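Local coordinates for protein BlEst2 (Bacillus licheniformis, PDB 6WPX) that probably hydrolyses ester bonds as a lipase or esterase and, in this propeptide form, still carries the C-terminal domain that has autoinhibitory effects, at residues K201-A206 with Y243-D248; H317-H322 with G352-A357; A409-I414 with V449-S454. All blocks are in the same frame, centred on the assembly; numbering follows the deposited sequence.

Interaction 1. Residues K201-A206 with Y243-D248; sequences KYFTLA and YATNLD
At the edge of the mainly parallel sheet of the alpha/beta-hydrolase fold, F203 and T204 pair with T245 and N246, joining strands 201-205 and 245-246 of a beta-alpha-beta unit whose helix is 218-224. Backbone bonds from T245 N to Y202 O, T204 N to T245 O and L247 N to T204 O set the parallel register. K201 reaches across to the second segment. Its CG is anti to the backbone N (chi1 -175°), and bends at chi2 and chi4 then bring NZ to T245 OG1, to which it donates a 2.6 Å hydrogen bond; OG1 also bonds N276 O. The same NZ donates to Y202 O at 2.9 Å, on the opposite face of the carbonyl from T245 N, and lies 3.5 Å above one face of the F203 ring, toward its rim. A long, many-donor side chain suits this place; a methionine here would probably leave Y202 O with T245 N alone of these two donors and T245 OG1 with no ammonium donor, held by N276 O. F203 runs beside T245, CD2 to CB 3.5 Å. At the other end of the contact from L205 and L247, Y243 turns its ring edge to the face of Y202 in an offset edge-to-face pair, planes at 67°, while D192 and Q126 hold Y243 OH. On the other face, T204 OG1, itself bonded to R240, donates to N246 OD1 at 2.7 Å, in the carbonyl plane and on a lone pair.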
ATOM      1  N   LYS A 201      17.163  17.935   0.283  1.00 25.88           N
ATOM      2  CA  LYS A 201      17.088  17.228  -1.001  1.00 24.81           C
ATOM      3  C   LYS A 201      16.533  15.829  -0.737  1.00 24.72           C
ATOM      4  O   LYS A 201      16.946  15.183   0.170  1.00 24.74           O
ATOM      5  CB  LYS A 201      18.463  17.127  -1.654  1.00 28.73           C
ATOM      6  CG  LYS A 201      18.415  16.512  -3.036  1.00 43.16           C
ATOM      7  CD  LYS A 201      17.701  17.383  -4.052  1.00 54.40           C
ATOM      8  CE  LYS A 201      17.357  16.677  -5.354  1.00 55.67           C
ATOM      9  NZ  LYS A 201      17.556  15.221  -5.286  1.00 32.96           N
ATOM     10  N   TYR A 202      15.645  15.413  -1.602  1.00 21.69           N
ATOM     11  CA  TYR A 202      14.973  14.105  -1.592  1.00 19.33           C
ATOM     12  C   TYR A 202      15.304  13.278  -2.803  1.00 19.87           C
ATOM     13  O   TYR A 202      15.401  13.800  -3.917  1.00 19.30           O
ATOM     14  CB  TYR A 202      13.443  14.261  -1.510  1.00 21.21           C
ATOM     15  CG  TYR A 202      12.991  14.809  -0.184  1.00 25.06           C
ATOM     16  CD1 TYR A 202      12.724  13.963   0.885  1.00 27.95           C
ATOM     17  CD2 TYR A 202      12.866  16.181   0.019  1.00 26.70           C
ATOM     18  CE1 TYR A 202      12.378  14.469   2.135  1.00 32.44           C
ATOM     19  CE2 TYR A 202      12.498  16.698   1.256  1.00 28.29           C
ATOM     20  CZ  TYR A 202      12.246  15.839   2.309  1.00 37.92           C
ATOM     21  OH  TYR A 202      11.875  16.347   3.522  1.00 43.35           O
ATOM     22  N   PHE A 203      15.450  11.968  -2.566  1.00 15.43           N
ATOM     23  CA  PHE A 203      15.685  10.937  -3.576  1.00 14.22           C
ATOM     24  C   PHE A 203      14.721   9.819  -3.297  1.00 17.47           C
ATOM     25  O   PHE A 203      14.532   9.437  -2.139  1.00 17.32           O
ATOM     26  CB  PHE A 203      17.104  10.374  -3.491  1.00 14.90           C
ATOM     27  CG  PHE A 203      18.194  11.335  -3.866  1.00 16.52           C
ATOM     28  CD1 PHE A 203      18.683  12.247  -2.943  1.00 18.65           C
ATOM     29  CD2 PHE A 203      18.750  11.317  -5.144  1.00 18.26           C
ATOM     30  CE1 PHE A 203      19.711  13.131  -3.293  1.00 20.56           C
ATOM     31  CE2 PHE A 203      19.780  12.191  -5.485  1.00 21.23           C
ATOM     32  CZ  PHE A 203      20.252  13.094  -4.560  1.00 19.82           C
ATOM     33  N   THR A 204      14.145   9.258  -4.342  1.00 14.88           N
ATOM     34  CA  THR A 204      13.242   8.120  -4.145  1.00 13.97           C
ATOM     35  C   THR A 204      13.690   6.967  -4.982  1.00 15.73           C
ATOM     36  O   THR A 204      14.133   7.148  -6.116  1.00 17.71           O
ATOM     37  CB  THR A 204      11.762   8.453  -4.431  1.00 16.81           C
ATOM     38  OG1 THR A 204      11.583   8.613  -5.830  1.00 17.65           O
ATOM     39  CG2 THR A 204      11.241   9.685  -3.657  1.00 14.64           C
ATOM     40  N   LEU A 205      13.599   5.787  -4.407  1.00 11.43           N
ATOM     41  CA  LEU A 205      13.839   4.522  -5.087  1.00 11.25           C
ATOM     42  C   LEU A 205      12.515   3.781  -5.019  1.00 13.18           C
ATOM     43  O   LEU A 205      11.772   3.910  -4.037  1.00 11.37           O
ATOM     44  CB  LEU A 205      14.934   3.675  -4.419  1.00 11.18           C
ATOM     45  CG  LEU A 205      16.355   3.851  -4.985  1.00 16.83           C
ATOM     46  CD1 LEU A 205      16.893   5.238  -4.650  1.00 17.46           C
ATOM     47  CD2 LEU A 205      17.306   2.783  -4.401  1.00 16.03           C
ATOM     48  N   ALA A 206      12.213   3.034  -6.066  1.00 12.05           N
ATOM     49  CA  ALA A 206      11.000   2.216  -6.107  1.00 12.80           C
ATOM     50  C   ALA A 206      11.308   0.944  -6.860  1.00 15.24           C
ATOM     51  O   ALA A 206      12.173   0.938  -7.740  1.00 13.56           O
ATOM     52  CB  ALA A 206       9.862   2.976  -6.783  1.00 14.36           C
ATOM     53  N   TYR A 243       9.199  16.964  -6.310  1.00 25.68           N
ATOM     54  CA  TYR A 243      10.434  17.763  -6.318  1.00 26.61           C
ATOM     55  C   TYR A 243      11.655  16.879  -6.071  1.00 30.64           C
ATOM     56  O   TYR A 243      12.754  17.400  -5.912  1.00 32.66           O
ATOM     57  CB  TYR A 243      10.358  18.810  -5.189  1.00 28.01           C
ATOM     58  CG  TYR A 243       9.680  18.249  -3.954  1.00 28.95           C
ATOM     59  CD1 TYR A 243      10.379  17.449  -3.050  1.00 29.81           C
ATOM     60  CD2 TYR A 243       8.323  18.463  -3.723  1.00 30.26           C
ATOM     61  CE1 TYR A 243       9.743  16.874  -1.955  1.00 29.55           C
ATOM     62  CE2 TYR A 243       7.680  17.894  -2.631  1.00 30.37           C
ATOM     63  CZ  TYR A 243       8.394  17.094  -1.755  1.00 32.82           C
ATOM     64  OH  TYR A 243       7.787  16.554  -0.665  1.00 27.63           O
ATOM     65  N   ALA A 244      11.460  15.559  -5.947  1.00 23.32           N
ATOM     66  CA  ALA A 244      12.588  14.681  -5.653  1.00 21.47           C
ATOM     67  C   ALA A 244      13.313  14.222  -6.911  1.00 24.97           C
ATOM     68  O   ALA A 244      12.782  14.329  -8.025  1.00 24.88           O
ATOM     69  CB  ALA A 244      12.094  13.455  -4.891  1.00 20.70           C
ATOM     70  N   THR A 245      14.526  13.679  -6.724  1.00 21.32           N
ATOM     71  CA  THR A 245      15.220  12.973  -7.783  1.00 19.71           C
ATOM     72  C   THR A 245      14.572  11.600  -7.678  1.00 22.69           C
ATOM     73  O   THR A 245      14.755  10.883  -6.694  1.00 20.94           O
ATOM     74  CB  THR A 245      16.721  12.905  -7.560  1.00 24.04           C
ATOM     75  OG1 THR A 245      17.252  14.218  -7.673  1.00 24.68           O
ATOM     76  CG2 THR A 245      17.404  11.990  -8.578  1.00 18.64           C
ATOM     77  N   ASN A 246      13.712  11.293  -8.635  1.00 18.91           N
ATOM     78  CA  ASN A 246      12.972  10.043  -8.619  1.00 17.29           C
ATOM     79  C   ASN A 246      13.724   9.058  -9.490  1.00 22.05           C
ATOM     80  O   ASN A 246      13.644   9.113 -10.723  1.00 21.94           O
ATOM     81  CB  ASN A 246      11.541  10.294  -9.096  1.00 16.91           C
ATOM     82  CG  ASN A 246      10.785  11.164  -8.138  1.00 29.52           C
ATOM     83  OD1 ASN A 246      10.605  10.820  -6.965  1.00 18.63           O
ATOM     84  ND2 ASN A 246      10.289  12.291  -8.619  1.00 19.50           N
ATOM     85  N   LEU A 247      14.520   8.197  -8.849  1.00 18.24           N
ATOM     86  CA  LEU A 247      15.340   7.250  -9.589  1.00 18.36           C
ATOM     87  C   LEU A 247      14.501   6.181 -10.289  1.00 21.39           C
ATOM     88  O   LEU A 247      13.603   5.588  -9.681  1.00 21.01           O
ATOM     89  CB  LEU A 247      16.397   6.606  -8.671  1.00 17.62           C
ATOM     90  CG  LEU A 247      17.455   5.776  -9.380  1.00 23.39           C
ATOM     91  CD1 LEU A 247      18.344   6.669 -10.261  1.00 24.21           C
ATOM     92  CD2 LEU A 247      18.252   4.910  -8.375  1.00 23.16           C
ATOM     93  N   ASP A 248      14.814   5.943 -11.560  1.00 16.95           N
ATOM     94  CA  ASP A 248      14.194   4.926 -12.400  1.00 16.69           C
ATOM     95  C   ASP A 248      14.032   3.643 -11.600  1.00 18.18           C
ATOM     96  O   ASP A 248      14.926   3.220 -10.849  1.00 13.04           O
ATOM     97  CB  ASP A 248      15.038   4.673 -13.667  1.00 19.39           C
ATOM     98  CG  ASP A 248      14.374   3.787 -14.712  1.00 30.62           C
ATOM     99  OD1 ASP A 248      13.134   3.852 -14.849  1.00 32.65           O
ATOM    100  OD2 ASP A 248      15.098   3.069 -15.422  1.00 31.60           O
TER
HETATM  101  O   HOH W   1      14.175  17.581  -3.403  1.00 27.39           O
HETATM  102  O   HOH W   2      14.468   3.418  -8.097  1.00 16.61           O

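Interaction 2. Residues H317-H322 with G352-A357; sequences HWLSNH and GFVHSA
H317 meets S356 at a non-hydrogen-bonded pair, where ND1 and OG share a 2.8 Å hydrogen bond at the edge of the imidazole; T315 holds NE2, so both ring nitrogens have partners and the ring's rotation is fixed. W318 and H355 exchange two backbone bonds, and H355 turns its ring edge to W318 O, CD2 lying 3.4 Å away. The indole itself leads off to stack on F379, with NE1 bonded to E377. L319 lies beside V354, its CG 3.7 Å from V354 CG2, a branch set anti to the backbone N; two branched aliphatic chains make the apolar part of this face. S320 pairs with F353 through S320 N to F353 O and F353 N to S320 O. S320 OG accepts from H322 N in an ST turn and also bonds E377, through the same carboxylate oxygen as the indole. N321 and H322 then pass the F353 ring, H322 C approaching CD1 to 3.6 Å, while a water joins H322 O to H355 NE2. These are neighbouring inner strands of an antiparallel beta sheet, whose face bearing H317, L319, V354 and S356 packs on helix 218-224.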
ATOM      1  N   HIS A 317      -8.330 -14.728  -5.109  1.00 14.09           N
ATOM      2  CA  HIS A 317      -7.708 -14.723  -3.799  1.00 14.24           C
ATOM      3  C   HIS A 317      -8.703 -14.863  -2.685  1.00 19.93           C
ATOM      4  O   HIS A 317      -9.675 -14.112  -2.636  1.00 19.42           O
ATOM      5  CB  HIS A 317      -6.912 -13.411  -3.596  1.00 13.13           C
ATOM      6  CG  HIS A 317      -6.065 -13.073  -4.764  1.00 15.79           C
ATOM      7  ND1 HIS A 317      -4.773 -13.547  -4.874  1.00 16.82           N
ATOM      8  CD2 HIS A 317      -6.368 -12.367  -5.873  1.00 16.16           C
ATOM      9  CE1 HIS A 317      -4.335 -13.130  -6.047  1.00 15.89           C
ATOM     10  NE2 HIS A 317      -5.255 -12.411  -6.680  1.00 16.01           N
ATOM     11  N   TRP A 318      -8.421 -15.775  -1.753  1.00 18.47           N
ATOM     12  CA  TRP A 318      -9.232 -15.905  -0.551  1.00 18.79           C
ATOM     13  C   TRP A 318      -8.297 -15.577   0.619  1.00 20.18           C
ATOM     14  O   TRP A 318      -7.444 -16.384   0.978  1.00 20.80           O
ATOM     15  CB  TRP A 318      -9.856 -17.303  -0.422  1.00 18.56           C
ATOM     16  CG  TRP A 318     -10.806 -17.431   0.738  1.00 20.13           C
ATOM     17  CD1 TRP A 318     -10.488 -17.723   2.034  1.00 23.27           C
ATOM     18  CD2 TRP A 318     -12.234 -17.266   0.700  1.00 19.93           C
ATOM     19  NE1 TRP A 318     -11.631 -17.766   2.805  1.00 22.63           N
ATOM     20  CE2 TRP A 318     -12.715 -17.467   2.014  1.00 23.15           C
ATOM     21  CE3 TRP A 318     -13.152 -16.917  -0.314  1.00 20.98           C
ATOM     22  CZ2 TRP A 318     -14.080 -17.403   2.329  1.00 21.99           C
ATOM     23  CZ3 TRP A 318     -14.502 -16.812   0.011  1.00 22.23           C
ATOM     24  CH2 TRP A 318     -14.956 -17.086   1.312  1.00 22.84           C
ATOM     25  N   LEU A 319      -8.418 -14.367   1.165  1.00 16.41           N
ATOM     26  CA  LEU A 319      -7.609 -13.941   2.322  1.00 15.42           C
ATOM     27  C   LEU A 319      -8.330 -14.367   3.558  1.00 19.30           C
ATOM     28  O   LEU A 319      -9.543 -14.212   3.634  1.00 18.90           O
ATOM     29  CB  LEU A 319      -7.393 -12.423   2.354  1.00 14.85           C
ATOM     30  CG  LEU A 319      -6.452 -11.826   1.296  1.00 17.83           C
ATOM     31  CD1 LEU A 319      -7.175 -11.639  -0.049  1.00 17.68           C
ATOM     32  CD2 LEU A 319      -5.897 -10.517   1.789  1.00 19.17           C
ATOM     33  N   SER A 320      -7.595 -14.946   4.514  1.00 19.17           N
ATOM     34  CA  SER A 320      -8.159 -15.463   5.762  1.00 20.33           C
ATOM     35  C   SER A 320      -7.185 -15.239   6.924  1.00 24.44           C
ATOM     36  O   SER A 320      -6.007 -14.983   6.699  1.00 22.73           O
ATOM     37  CB  SER A 320      -8.432 -16.960   5.620  1.00 24.37           C
ATOM     38  OG  SER A 320      -8.969 -17.517   6.817  1.00 25.76           O
ATOM     39  N   ASN A 321      -7.675 -15.354   8.157  1.00 25.72           N
ATOM     40  CA  ASN A 321      -6.823 -15.246   9.332  1.00 27.54           C
ATOM     41  C   ASN A 321      -6.142 -16.599   9.603  1.00 35.32           C
ATOM     42  O   ASN A 321      -5.246 -16.675  10.443  1.00 37.91           O
ATOM     43  CB  ASN A 321      -7.609 -14.751  10.551  1.00 27.50           C
ATOM     44  CG  ASN A 321      -8.803 -15.585  10.880  1.00 40.62           C
ATOM     45  OD1 ASN A 321      -9.740 -15.700  10.093  1.00 28.35           O
ATOM     46  ND2 ASN A 321      -8.832 -16.102  12.096  1.00 39.01           N
ATOM     47  N   HIS A 322      -6.524 -17.655   8.880  1.00 30.96           N
ATOM     48  CA  HIS A 322      -5.840 -18.929   9.070  1.00 31.48           C
ATOM     49  C   HIS A 322      -5.593 -19.614   7.724  1.00 34.51           C
ATOM     50  O   HIS A 322      -6.166 -19.239   6.696  1.00 31.10           O
ATOM     51  CB  HIS A 322      -6.486 -19.836  10.141  1.00 33.03           C
ATOM     52  CG  HIS A 322      -7.865 -20.309   9.845  1.00 35.82           C
ATOM     53  ND1 HIS A 322      -8.096 -21.332   8.944  1.00 37.54           N
ATOM     54  CD2 HIS A 322      -9.036 -19.968  10.429  1.00 36.75           C
ATOM     55  CE1 HIS A 322      -9.402 -21.539   8.964  1.00 36.22           C
ATOM     56  NE2 HIS A 322     -10.009 -20.745   9.840  1.00 36.30           N
ATOM     57  N   GLY A 352      -1.982 -12.494   8.301  1.00 30.65           N
ATOM     58  CA  GLY A 352      -2.992 -13.325   7.664  1.00 29.95           C
ATOM     59  C   GLY A 352      -2.422 -14.258   6.618  1.00 31.10           C
ATOM     60  O   GLY A 352      -1.198 -14.393   6.483  1.00 31.12           O
ATOM     61  N   PHE A 353      -3.322 -14.909   5.886  1.00 23.17           N
ATOM     62  CA  PHE A 353      -2.995 -15.871   4.844  1.00 22.21           C
ATOM     63  C   PHE A 353      -3.827 -15.594   3.626  1.00 22.78           C
ATOM     64  O   PHE A 353      -4.904 -15.010   3.726  1.00 18.90           O
ATOM     65  CB  PHE A 353      -3.224 -17.320   5.339  1.00 24.52           C
ATOM     66  CG  PHE A 353      -2.336 -17.650   6.516  1.00 27.13           C
ATOM     67  CD1 PHE A 353      -2.755 -17.393   7.816  1.00 30.98           C
ATOM     68  CD2 PHE A 353      -1.045 -18.128   6.323  1.00 28.98           C
ATOM     69  CE1 PHE A 353      -1.915 -17.659   8.907  1.00 33.30           C
ATOM     70  CE2 PHE A 353      -0.209 -18.396   7.417  1.00 33.85           C
ATOM     71  CZ  PHE A 353      -0.656 -18.177   8.699  1.00 32.27           C
ATOM     72  N   VAL A 354      -3.329 -16.028   2.489  1.00 20.31           N
ATOM     73  CA  VAL A 354      -4.019 -15.876   1.221  1.00 20.27           C
ATOM     74  C   VAL A 354      -3.842 -17.128   0.392  1.00 24.24           C
ATOM     75  O   VAL A 354      -2.734 -17.637   0.249  1.00 24.67           O
ATOM     76  CB  VAL A 354      -3.678 -14.547   0.449  1.00 23.16           C
ATOM     77  CG1 VAL A 354      -2.208 -14.471  -0.003  1.00 23.60           C
ATOM     78  CG2 VAL A 354      -4.630 -14.308  -0.723  1.00 21.77           C
ATOM     79  N   HIS A 355      -4.957 -17.639  -0.105  1.00 20.90           N
ATOM     80  CA  HIS A 355      -4.992 -18.746  -1.046  1.00 21.66           C
ATOM     81  C   HIS A 355      -5.183 -18.078  -2.390  1.00 24.11           C
ATOM     82  O   HIS A 355      -6.150 -17.319  -2.566  1.00 22.86           O
ATOM     83  CB  HIS A 355      -6.174 -19.676  -0.774  1.00 23.27           C
ATOM     84  CG  HIS A 355      -6.224 -20.224   0.610  1.00 28.57           C
ATOM     85  ND1 HIS A 355      -5.817 -21.513   0.883  1.00 32.43           N
ATOM     86  CD2 HIS A 355      -6.675 -19.653   1.750  1.00 31.39           C
ATOM     87  CE1 HIS A 355      -6.033 -21.694   2.176  1.00 33.04           C
ATOM     88  NE2 HIS A 355      -6.535 -20.596   2.745  1.00 32.56           N
ATOM     89  N   SER A 356      -4.267 -18.319  -3.330  1.00 19.77           N
ATOM     90  CA  SER A 356      -4.373 -17.686  -4.633  1.00 18.23           C
ATOM     91  C   SER A 356      -4.349 -18.647  -5.781  1.00 26.11           C
ATOM     92  O   SER A 356      -3.785 -19.744  -5.696  1.00 26.37           O
ATOM     93  CB  SER A 356      -3.272 -16.655  -4.840  1.00 18.98           C
ATOM     94  OG  SER A 356      -3.327 -15.663  -3.833  1.00 19.66           O
ATOM     95  N   ALA A 357      -4.953 -18.200  -6.888  1.00 22.49           N
ATOM     96  CA  ALA A 357      -4.977 -18.935  -8.148  1.00 23.99           C
ATOM     97  C   ALA A 357      -5.016 -17.922  -9.281  1.00 28.83           C
ATOM     98  O   ALA A 357      -5.462 -16.789  -9.097  1.00 26.94           O
ATOM     99  CB  ALA A 357      -6.192 -19.861  -8.226  1.00 24.58           C
TER
HETATM  100  O   HOH W   3      -7.793 -20.733   5.232  1.00 30.53           O

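Interaction 3. Residues A409-I414 with V449-S454; sequences ASVRSI and VTIDLS
V411 and I451 stand side by side as a non-hydrogen-bonded pair of two antiparallel strands, with S410 opposite D452 and R412 opposite T450 as the hydrogen-bonded pairs that flank it. Four backbone bonds close those two pairs. The shortest runs from T450 N to R412 O at 2.7 Å and the N-H of R412 returns to T450 O with an angle of 173° at the hydrogen, which fixes the antiparallel register. CA-H...O contacts supplement these bonds, the closest from A409 CA to D452 O at 3.2 Å.

Apolar packing belongs to the face of A409, V411, V449, I451 and L453, on which S413 also lies. The CB of A409 receives L453 CD2 at 3.6 Å and I451 CG2 at 3.9 Å; a small residue leaves room for both larger neighbours. V411 spreads its two branches: CG1, anti to the backbone N (chi1 175°), touches V449 CG1 at 3.8 Å, and CG2 lies 4.1 Å from I451 CG1. Branched aliphatic residues suit this extended backbone, and helix 432-438 lies over the layer, with I432 and L435 touching it.

Polar groups occupy the other face. S410 OG rests 3.5 Å from D452 CB, a contact of van der Waals type. The carboxylate of D452 is buried but well supplied: OD1 forms a salt bridge with R293 and a hydrogen bond with T466, and OD2 is bonded to W161 NE1. Such partners would probably favour its charged form. R412, its chain extended from CG to NE, touches N160 and W161.

Together the segments form inner strands of an antiparallel beta sheet, with one face under helix 432-438 and the other turned to W161 and R293.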
ATOM      1  N   ALA A 409     -25.344   0.137  -9.186  1.00 30.95           N
ATOM      2  CA  ALA A 409     -24.290   0.459  -8.233  1.00 28.97           C
ATOM      3  C   ALA A 409     -24.846   0.522  -6.829  1.00 33.06           C
ATOM      4  O   ALA A 409     -25.741   1.318  -6.561  1.00 34.45           O
ATOM      5  CB  ALA A 409     -23.651   1.784  -8.586  1.00 30.58           C
ATOM      6  N   SER A 410     -24.326  -0.317  -5.931  1.00 28.73           N
ATOM      7  CA  SER A 410     -24.728  -0.322  -4.519  1.00 27.68           C
ATOM      8  C   SER A 410     -23.539   0.213  -3.713  1.00 31.06           C
ATOM      9  O   SER A 410     -22.388  -0.141  -3.990  1.00 30.63           O
ATOM     10  CB  SER A 410     -25.161  -1.713  -4.069  1.00 28.86           C
ATOM     11  OG  SER A 410     -24.085  -2.629  -4.160  1.00 40.24           O
ATOM     12  N   VAL A 411     -23.793   1.141  -2.802  1.00 27.42           N
ATOM     13  CA  VAL A 411     -22.757   1.797  -2.015  1.00 27.27           C
ATOM     14  C   VAL A 411     -22.707   1.328  -0.553  1.00 31.35           C
ATOM     15  O   VAL A 411     -23.740   1.288   0.112  1.00 32.24           O
ATOM     16  CB  VAL A 411     -22.920   3.335  -2.125  1.00 32.09           C
ATOM     17  CG1 VAL A 411     -21.932   4.075  -1.225  1.00 31.49           C
ATOM     18  CG2 VAL A 411     -22.764   3.787  -3.571  1.00 32.22           C
ATOM     19  N   ARG A 412     -21.503   0.981  -0.073  1.00 24.29           N
ATOM     20  CA  ARG A 412     -21.176   0.627   1.313  1.00 24.22           C
ATOM     21  C   ARG A 412     -20.068   1.595   1.696  1.00 27.15           C
ATOM     22  O   ARG A 412     -19.163   1.821   0.895  1.00 25.27           O
ATOM     23  CB  ARG A 412     -20.684  -0.819   1.441  1.00 26.52           C
ATOM     24  CG  ARG A 412     -21.819  -1.824   1.481  1.00 32.83           C
ATOM     25  CD  ARG A 412     -21.347  -3.249   1.219  1.00 31.26           C
ATOM     26  NE  ARG A 412     -22.497  -4.080   0.883  1.00 33.60           N
ATOM     27  CZ  ARG A 412     -23.168  -4.818   1.757  1.00 56.30           C
ATOM     28  NH1 ARG A 412     -24.253  -5.481   1.377  1.00 46.32           N
ATOM     29  NH2 ARG A 412     -22.763  -4.898   3.018  1.00 40.51           N
ATOM     30  N   SER A 413     -20.187   2.248   2.851  1.00 22.28           N
ATOM     31  CA  SER A 413     -19.174   3.211   3.244  1.00 22.18           C
ATOM     32  C   SER A 413     -18.878   3.194   4.743  1.00 27.92           C
ATOM     33  O   SER A 413     -19.687   2.711   5.543  1.00 26.62           O
ATOM     34  CB  SER A 413     -19.558   4.617   2.783  1.00 25.53           C
ATOM     35  OG  SER A 413     -20.772   4.990   3.407  1.00 30.04           O
ATOM     36  N   ILE A 414     -17.675   3.667   5.103  1.00 25.09           N
ATOM     37  CA  ILE A 414     -17.238   3.847   6.489  1.00 26.30           C
ATOM     38  C   ILE A 414     -16.598   5.222   6.571  1.00 31.21           C
ATOM     39  O   ILE A 414     -15.765   5.565   5.728  1.00 29.31           O
ATOM     40  CB  ILE A 414     -16.255   2.770   7.062  1.00 28.18           C
ATOM     41  CG1 ILE A 414     -16.771   1.338   6.884  1.00 28.56           C
ATOM     42  CG2 ILE A 414     -15.964   3.034   8.547  1.00 27.64           C
ATOM     43  CD1 ILE A 414     -15.643   0.216   6.982  1.00 33.83           C
ATOM     44  N   VAL A 449     -15.155   4.300   0.595  1.00 20.02           N
ATOM     45  CA  VAL A 449     -16.377   4.048  -0.133  1.00 19.81           C
ATOM     46  C   VAL A 449     -16.193   2.868  -1.039  1.00 21.84           C
ATOM     47  O   VAL A 449     -15.260   2.831  -1.823  1.00 20.34           O
ATOM     48  CB  VAL A 449     -16.910   5.302  -0.879  1.00 26.12           C
ATOM     49  CG1 VAL A 449     -18.305   5.044  -1.437  1.00 25.93           C
ATOM     50  CG2 VAL A 449     -16.928   6.521   0.044  1.00 27.40           C
ATOM     51  N   THR A 450     -17.076   1.882  -0.894  1.00 19.85           N
ATOM     52  CA  THR A 450     -17.105   0.686  -1.723  1.00 18.71           C
ATOM     53  C   THR A 450     -18.310   0.784  -2.637  1.00 21.50           C
ATOM     54  O   THR A 450     -19.438   0.820  -2.158  1.00 19.66           O
ATOM     55  CB  THR A 450     -17.135  -0.584  -0.871  1.00 16.75           C
ATOM     56  OG1 THR A 450     -15.921  -0.675  -0.135  1.00 15.51           O
ATOM     57  CG2 THR A 450     -17.248  -1.828  -1.717  1.00 17.74           C
ATOM     58  N   ILE A 451     -18.079   0.795  -3.951  1.00 18.67           N
ATOM     59  CA  ILE A 451     -19.143   0.865  -4.949  1.00 19.69           C
ATOM     60  C   ILE A 451     -19.152  -0.446  -5.704  1.00 22.19           C
ATOM     61  O   ILE A 451     -18.199  -0.751  -6.424  1.00 19.66           O
ATOM     62  CB  ILE A 451     -19.001   2.097  -5.903  1.00 24.98           C
ATOM     63  CG1 ILE A 451     -18.954   3.435  -5.117  1.00 25.78           C
ATOM     64  CG2 ILE A 451     -20.132   2.116  -6.963  1.00 26.45           C
ATOM     65  CD1 ILE A 451     -17.578   4.037  -5.098  1.00 28.91           C
ATOM     66  N   ASP A 452     -20.210  -1.236  -5.513  1.00 19.83           N
ATOM     67  CA  ASP A 452     -20.343  -2.506  -6.225  1.00 19.39           C
ATOM     68  C   ASP A 452     -21.161  -2.312  -7.485  1.00 25.65           C
ATOM     69  O   ASP A 452     -22.341  -1.949  -7.415  1.00 24.17           O
ATOM     70  CB  ASP A 452     -20.941  -3.611  -5.328  1.00 20.06           C
ATOM     71  CG  ASP A 452     -19.813  -4.372  -4.644  1.00 25.43           C
ATOM     72  OD1 ASP A 452     -19.161  -5.212  -5.324  1.00 23.09           O
ATOM     73  OD2 ASP A 452     -19.536  -4.084  -3.453  1.00 26.93           O
ATOM     74  N   LEU A 453     -20.511  -2.527  -8.629  1.00 23.38           N
ATOM     75  CA  LEU A 453     -21.085  -2.410  -9.956  1.00 24.25           C
ATOM     76  C   LEU A 453     -21.454  -3.755 -10.515  1.00 26.63           C
ATOM     77  O   LEU A 453     -20.682  -4.706 -10.421  1.00 22.53           O
ATOM     78  CB  LEU A 453     -20.093  -1.740 -10.921  1.00 25.79           C
ATOM     79  CG  LEU A 453     -19.655  -0.306 -10.641  1.00 32.32           C
ATOM     80  CD1 LEU A 453     -18.722   0.165 -11.728  1.00 34.01           C
ATOM     81  CD2 LEU A 453     -20.851   0.654 -10.614  1.00 35.23           C
ATOM     82  N   SER A 454     -22.620  -3.812 -11.165  1.00 25.74           N
ATOM     83  CA  SER A 454     -23.147  -4.980 -11.852  1.00 26.32           C
ATOM     84  C   SER A 454     -23.875  -4.505 -13.116  1.00 31.80           C
ATOM     85  O   SER A 454     -24.262  -3.343 -13.215  1.00 31.67           O
ATOM     86  CB  SER A 454     -24.122  -5.744 -10.957  1.00 26.13           C
ATOM     87  OG  SER A 454     -25.202  -4.910 -10.571  1.00 38.15           O
TER

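Overall arrangement
From the N terminus, the alpha/beta-hydrolase sheet comes first, and interaction 1 closes a loop of 36 residues, containing helix 218-224, at the sheet's edge. Interaction 2 follows, closing 29 residues with no helix within a separate antiparallel sheet. Interaction 3 closes the last loop, 34 residues holding strand 420-431 and helix 432-438, in a third sheet. The three are in series, neither nested nor crossed. Interaction 1 lies across the chain's centre from the other two, whose centres are about 23 Å apart. Because helix 218-224 belongs to the first loop, that loop couples the hydrolase part to the beta-rich C-terminal part.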